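PDB 3MPX: FYVE, RhoGEF and PH domain-containing protein 5, which activates the small GTPase CDC42 by exchanging its bound GDP for GTP, and mediates CDC42 activation in response to VEGF. Local coordinates for residues 259-263 against 272-276; 29-34 against 176-180. One frame throughout, in Å; residues are numbered along the deposited sequence.

Contact 1 of 2, residues 259-263 against 272-276; sequences RPRHL and YTYPQ
R261 and Y272 meet across a PH-domain β-hairpin whose two strands cross, the N-to-C directions of their short segments making an angle of 124°. The R261 chain, bent at chi2 and chi3, lays its methylenes against the far end of the tyrosine: R261 CG lies 3.4 Å from Y272 OH, while of the ring atoms CE1 is nearest to R261 CD. The guanidinium is almost perpendicular to the phenol ring and continues toward Y274, where R261 NH2 stands 3.7 Å from Y274 CD1. R261 NE turns back to make a weak hydrogen bond with P260 O. On the same side of the Y272 ring, but nearer the backbone, L263 runs beside the tyrosine and points the same way, putting L263 CD2 3.5 Å from Y272 CD2. The tyrosine therefore packs apolar atoms from two residues of the facing strand; an alanine here would probably open a gap beside L263 CD2 and let the R261 methylenes shift.

T273 ties the backbones together at H262. Its N donates to H262 O at 2.9 Å, and its hydroxyl adds a second bond from OG1 to H262 O at 2.8 Å, the two donors coming from opposite faces of the carbonyl plane. With chi1 at 85°, OG1 sits between T273's own N and carbonyl carbon, within range of this acceptor. The reciprocal bond from H262 N to T273 O is weak. Farther along, P275 CD and Y274 CD1 both pack against P260 O, which lies in the plane of the Y274 ring at its edge.

The hairpin is held between two more strands of the sheet. Strand 244-254 supplies T249 and E247 as hydrogen-bond partners for the H262 imidazole, whereas strand 281-288 stacks Y281 on that ring. L317 of strand 314-318 touches both L263 and Y272.

Contact 2 of 2, residues 29-34 against 176-180; sequences ELLSSE and YQVLL
Inside the helical bundle of the DH domain, E34 and L30 of helix 21-59 face Y176 and L179 of helix 162-184, two nearly antiparallel helices whose short segments pass 11.3 Å apart. That wide spacing is bridged by side chains, with a polar pair toward one end and aliphatic packing toward the other.

The polar pair is a hydrogen bond from Y176 OH to E34 OE1, 2.6 Å long. OE1 is met on its syn side, with the donor 20° out of the carboxylate plane, and the oxygen lies in the plane of the tyrosine ring, at its edge. Carboxylate and ring are thus close to coplanar although the two side chains cross at about a right angle. The bend of the glutamate chain at chi2 (68°) brings its carboxylate round to this position. R172 forms a salt bridge with OE1 and H86 a hydrogen bond with OE2, so both oxygens of this buried group have partners and its rotation is restrained.

One turn earlier, L30 reaches in between Y176 and L179. Its CD1 touches the ring edge at Y176 CD1, 3.8 Å away, and also approaches L179 CD1 at 3.9 Å. The other branch of L179 is directed to E29, with L179 CD2 3.6 Å from E29 CD; the extended glutamate chain crosses this methyl obliquely, its carboxylate nearest and CB and CG slightly farther off.

Helix 66-98 lies beside the first segment, bringing I89 onto E34 and leucines onto L31. Behind the second segment, helix 192-214 packs I204 against Y176 and L180, and F110 of the short helix 108-111 meets the tyrosine edge-to-face. V178 turns to H226 and H229 of helix 218-230.

Overall arrangement
Contact 2 comes first along the chain and closes before contact 1 opens; the two share no helix or strand. Contact 2 joins an early and a late helix of the DH domain, which carries the exchange activity in this family, so residues 142 positions apart are brought together about 12 Å from the centre of the chain. Contact 1 is local by comparison, a hairpin of adjacent strands in the first PH domain, its centre about 22 Å from the chain's centre. The centres of contacts 1 and 2 lie about 26 Å apart. Between the nearest atoms of contacts 1 and 2 the distance is about 15 Å, with no touch. Each thus lies wholly within its own domain of the DH–PH pair, while helix 218-230 comes between the two in sequence.

Contact 1 of 2, residues 259-263 against 272-276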
loop_
_atom_site.group_PDB
_atom_site.type_symbol
_atom_site.label_atom_id
_atom_site.label_comp_id
_atom_site.label_asym_id
_atom_site.label_seq_id
_atom_site.Cartn_x
_atom_site.Cartn_y
_atom_site.Cartn_z
ATOM N N ARG A 259 -2.474 -8.453 -29.776
ATOM C CA ARG A 259 -3.338 -7.977 -28.685
ATOM C C ARG A 259 -2.506 -7.373 -27.548
ATOM O O ARG A 259 -1.493 -7.963 -27.163
ATOM C CB ARG A 259 -4.263 -9.093 -28.171
ATOM C CG ARG A 259 -5.574 -9.180 -28.945
ATOM N N PRO A 260 -2.896 -6.189 -27.017
ATOM C CA PRO A 260 -2.083 -5.541 -25.969
ATOM C C PRO A 260 -2.138 -6.176 -24.576
ATOM O O PRO A 260 -3.216 -6.514 -24.064
ATOM C CB PRO A 260 -2.652 -4.129 -25.919
ATOM C CG PRO A 260 -4.065 -4.273 -26.342
ATOM C CD PRO A 260 -4.055 -5.351 -27.390
ATOM N N ARG A 261 -0.960 -6.290 -23.944
ATOM C CA ARG A 261 -0.831 -6.826 -22.592
ATOM C C ARG A 261 0.042 -5.879 -21.751
ATOM O O ARG A 261 1.196 -5.616 -22.128
ATOM C CB ARG A 261 -0.260 -8.270 -22.585
ATOM C CG ARG A 261 -1.104 -9.332 -23.313
ATOM C CD ARG A 261 -2.386 -9.743 -22.595
ATOM N NE ARG A 261 -3.595 -9.213 -23.240
ATOM C CZ ARG A 261 -4.379 -9.905 -24.066
ATOM N NH1 ARG A 261 -4.091 -11.170 -24.366
ATOM N NH2 ARG A 261 -5.465 -9.341 -24.592
ATOM N N HIS A 262 -0.511 -5.361 -20.625
ATOM C CA HIS A 262 0.221 -4.454 -19.749
ATOM C C HIS A 262 0.949 -5.237 -18.681
ATOM O O HIS A 262 0.312 -6.002 -17.968
ATOM C CB HIS A 262 -0.696 -3.379 -19.144
ATOM C CG HIS A 262 0.073 -2.265 -18.518
ATOM N ND1 HIS A 262 0.523 -1.197 -19.267
ATOM C CD2 HIS A 262 0.547 -2.150 -17.252
ATOM C CE1 HIS A 262 1.216 -0.444 -18.430
ATOM N NE2 HIS A 262 1.260 -0.980 -17.204
ATOM N N LEU A 263 2.278 -5.037 -18.554
ATOM C CA LEU A 263 3.143 -5.782 -17.624
ATOM C C LEU A 263 3.612 -5.038 -16.367
ATOM O O LEU A 263 4.333 -4.042 -16.492
ATOM C CB LEU A 263 4.435 -6.255 -18.351
ATOM C CG LEU A 263 4.370 -7.111 -19.619
ATOM C CD1 LEU A 263 5.713 -7.701 -19.892
ATOM C CD2 LEU A 263 3.358 -8.241 -19.504
ATOM N N TYR A 272 0.815 -10.017 -15.469
ATOM C CA TYR A 272 0.506 -10.074 -16.897
ATOM C C TYR A 272 -0.936 -9.668 -16.987
ATOM O O TYR A 272 -1.806 -10.386 -16.488
ATOM C CB TYR A 272 0.718 -11.514 -17.398
ATOM C CG TYR A 272 0.653 -11.691 -18.897
ATOM C CD1 TYR A 272 -0.430 -12.331 -19.496
ATOM C CD2 TYR A 272 1.712 -11.306 -19.708
ATOM C CE1 TYR A 272 -0.475 -12.541 -20.873
ATOM C CE2 TYR A 272 1.668 -11.485 -21.085
ATOM C CZ TYR A 272 0.579 -12.118 -21.663
ATOM O OH TYR A 272 0.559 -12.305 -23.022
ATOM N N THR A 273 -1.193 -8.465 -17.498
ATOM C CA THR A 273 -2.553 -7.927 -17.512
ATOM C C THR A 273 -3.028 -7.546 -18.945
ATOM O O THR A 273 -2.326 -7.792 -19.931
ATOM C CB THR A 273 -2.722 -6.720 -16.479
ATOM O OG1 THR A 273 -2.326 -5.481 -17.057
ATOM C CG2 THR A 273 -1.972 -6.909 -15.170
ATOM N N TYR A 274 -4.249 -6.970 -19.022
ATOM C CA TYR A 274 -4.863 -6.431 -20.219
ATOM C C TYR A 274 -5.358 -5.007 -19.898
ATOM O O TYR A 274 -6.226 -4.827 -19.022
ATOM C CB TYR A 274 -6.022 -7.296 -20.743
ATOM C CG TYR A 274 -6.927 -6.535 -21.694
ATOM C CD1 TYR A 274 -6.486 -6.166 -22.966
ATOM C CD2 TYR A 274 -8.206 -6.146 -21.310
ATOM C CE1 TYR A 274 -7.299 -5.431 -23.833
ATOM C CE2 TYR A 274 -9.021 -5.392 -22.158
ATOM C CZ TYR A 274 -8.569 -5.051 -23.425
ATOM O OH TYR A 274 -9.374 -4.346 -24.285
ATOM N N PRO A 275 -4.881 -3.994 -20.646
ATOM C CA PRO A 275 -5.344 -2.628 -20.379
ATOM C C PRO A 275 -6.756 -2.342 -20.876
ATOM O O PRO A 275 -7.027 -2.433 -22.070
ATOM C CB PRO A 275 -4.299 -1.745 -21.068
ATOM C CG PRO A 275 -3.600 -2.615 -22.029
ATOM C CD PRO A 275 -3.858 -4.039 -21.708
ATOM N N GLN A 276 -7.643 -1.958 -19.958
ATOM C CA GLN A 276 -9.038 -1.609 -20.267
ATOM C C GLN A 276 -9.223 -0.095 -20.519
ATOM O O GLN A 276 -8.374 0.700 -20.110
ATOM C CB GLN A 276 -9.992 -2.094 -19.153
ATOM C CG GLN A 276 -10.011 -3.610 -18.955
ATOM C CD GLN A 276 -10.614 -4.037 -17.631
ATOM O OE1 GLN A 276 -10.109 -4.952 -16.962
ATOM N NE2 GLN A 276 -11.721 -3.412 -17.231
#

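Contact 2 of 2, residues 29-34 against 176-180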
loop_
_atom_site.group_PDB
_atom_site.type_symbol
_atom_site.label_atom_id
_atom_site.label_comp_id
_atom_site.label_asym_id
_atom_site.label_seq_id
_atom_site.Cartn_x
_atom_site.Cartn_y
_atom_site.Cartn_z
ATOM N N GLU A 29 -17.276 0.879 0.739
ATOM C CA GLU A 29 -15.938 0.271 0.614
ATOM C C GLU A 29 -14.978 0.885 1.628
ATOM O O GLU A 29 -14.105 0.198 2.160
ATOM C CB GLU A 29 -15.374 0.447 -0.808
ATOM C CG GLU A 29 -14.280 -0.558 -1.152
ATOM C CD GLU A 29 -13.294 -0.196 -2.258
ATOM O OE1 GLU A 29 -12.092 -0.522 -2.100
ATOM O OE2 GLU A 29 -13.719 0.384 -3.286
ATOM N N LEU A 30 -15.156 2.181 1.898
ATOM C CA LEU A 30 -14.357 2.936 2.844
ATOM C C LEU A 30 -14.699 2.515 4.259
ATOM O O LEU A 30 -13.781 2.273 5.038
ATOM C CB LEU A 30 -14.586 4.437 2.633
ATOM C CG LEU A 30 -13.734 5.402 3.448
ATOM C CD1 LEU A 30 -12.254 5.342 3.045
ATOM C CD2 LEU A 30 -14.318 6.814 3.387
ATOM N N LEU A 31 -16.007 2.374 4.583
ATOM C CA LEU A 31 -16.441 1.940 5.913
ATOM C C LEU A 31 -15.994 0.516 6.250
ATOM O O LEU A 31 -15.453 0.306 7.324
ATOM C CB LEU A 31 -17.964 2.077 6.071
ATOM C CG LEU A 31 -18.609 1.675 7.430
ATOM C CD1 LEU A 31 -18.110 2.522 8.578
ATOM C CD2 LEU A 31 -20.106 1.783 7.359
ATOM N N SER A 32 -16.216 -0.448 5.349
ATOM C CA SER A 32 -15.875 -1.854 5.571
ATOM C C SER A 32 -14.382 -2.048 5.830
ATOM O O SER A 32 -14.005 -2.764 6.779
ATOM C CB SER A 32 -16.350 -2.723 4.406
ATOM O OG SER A 32 -16.192 -2.097 3.143
ATOM N N SER A 33 -13.540 -1.385 4.989
ATOM C CA SER A 33 -12.082 -1.402 5.093
ATOM C C SER A 33 -11.614 -0.625 6.329
ATOM O O SER A 33 -10.604 -1.006 6.929
ATOM C CB SER A 33 -11.430 -0.866 3.822
ATOM O OG SER A 33 -11.760 0.485 3.566
ATOM N N GLU A 34 -12.351 0.430 6.731
ATOM C CA GLU A 34 -12.004 1.149 7.952
ATOM C C GLU A 34 -12.197 0.235 9.171
ATOM O O GLU A 34 -11.300 0.194 10.007
ATOM C CB GLU A 34 -12.781 2.461 8.118
ATOM C CG GLU A 34 -12.207 3.356 9.207
ATOM C CD GLU A 34 -10.840 3.983 8.968
ATOM O OE1 GLU A 34 -10.415 4.104 7.797
ATOM O OE2 GLU A 34 -10.204 4.390 9.965
ATOM N N TYR A 176 -6.780 5.705 1.320
ATOM C CA TYR A 176 -7.694 6.858 1.329
ATOM C C TYR A 176 -7.525 7.625 -0.000
ATOM O O TYR A 176 -8.515 7.916 -0.658
ATOM C CB TYR A 176 -7.402 7.799 2.499
ATOM C CG TYR A 176 -7.711 7.289 3.891
ATOM C CD1 TYR A 176 -8.816 6.475 4.131
ATOM C CD2 TYR A 176 -6.983 7.733 4.991
ATOM C CE1 TYR A 176 -9.131 6.042 5.418
ATOM C CE2 TYR A 176 -7.290 7.309 6.283
ATOM C CZ TYR A 176 -8.350 6.446 6.488
ATOM O OH TYR A 176 -8.627 6.017 7.760
ATOM N N GLN A 177 -6.265 7.865 -0.429
ATOM C CA GLN A 177 -5.907 8.491 -1.701
ATOM C C GLN A 177 -6.566 7.794 -2.879
ATOM O O GLN A 177 -7.266 8.459 -3.631
ATOM C CB GLN A 177 -4.393 8.497 -1.877
ATOM C CG GLN A 177 -3.724 9.627 -1.103
ATOM C CD GLN A 177 -2.219 9.693 -1.249
ATOM O OE1 GLN A 177 -1.624 10.758 -1.060
ATOM N NE2 GLN A 177 -1.555 8.566 -1.555
ATOM N N VAL A 178 -6.431 6.458 -3.005
ATOM C CA VAL A 178 -7.051 5.738 -4.131
ATOM C C VAL A 178 -8.595 5.742 -4.028
ATOM O O VAL A 178 -9.254 6.009 -5.032
ATOM C CB VAL A 178 -6.485 4.312 -4.445
ATOM C CG1 VAL A 178 -4.973 4.316 -4.554
ATOM C CG2 VAL A 178 -6.945 3.258 -3.447
ATOM N N LEU A 179 -9.154 5.486 -2.831
ATOM C CA LEU A 179 -10.601 5.470 -2.620
ATOM C C LEU A 179 -11.213 6.843 -2.862
ATOM O O LEU A 179 -12.228 6.935 -3.564
ATOM C CB LEU A 179 -10.960 4.993 -1.197
ATOM C CG LEU A 179 -11.059 3.490 -0.983
ATOM C CD1 LEU A 179 -10.472 3.096 0.343
ATOM C CD2 LEU A 179 -12.494 3.038 -1.022
ATOM N N LEU A 180 -10.585 7.904 -2.307
ATOM C CA LEU A 180 -11.089 9.265 -2.381
ATOM C C LEU A 180 -11.029 9.830 -3.783
ATOM O O LEU A 180 -11.907 10.624 -4.167
ATOM C CB LEU A 180 -10.409 10.169 -1.352
ATOM C CG LEU A 180 -10.907 9.934 0.098
ATOM C CD1 LEU A 180 -9.955 10.482 1.092
ATOM C CD2 LEU A 180 -12.296 10.535 0.324
#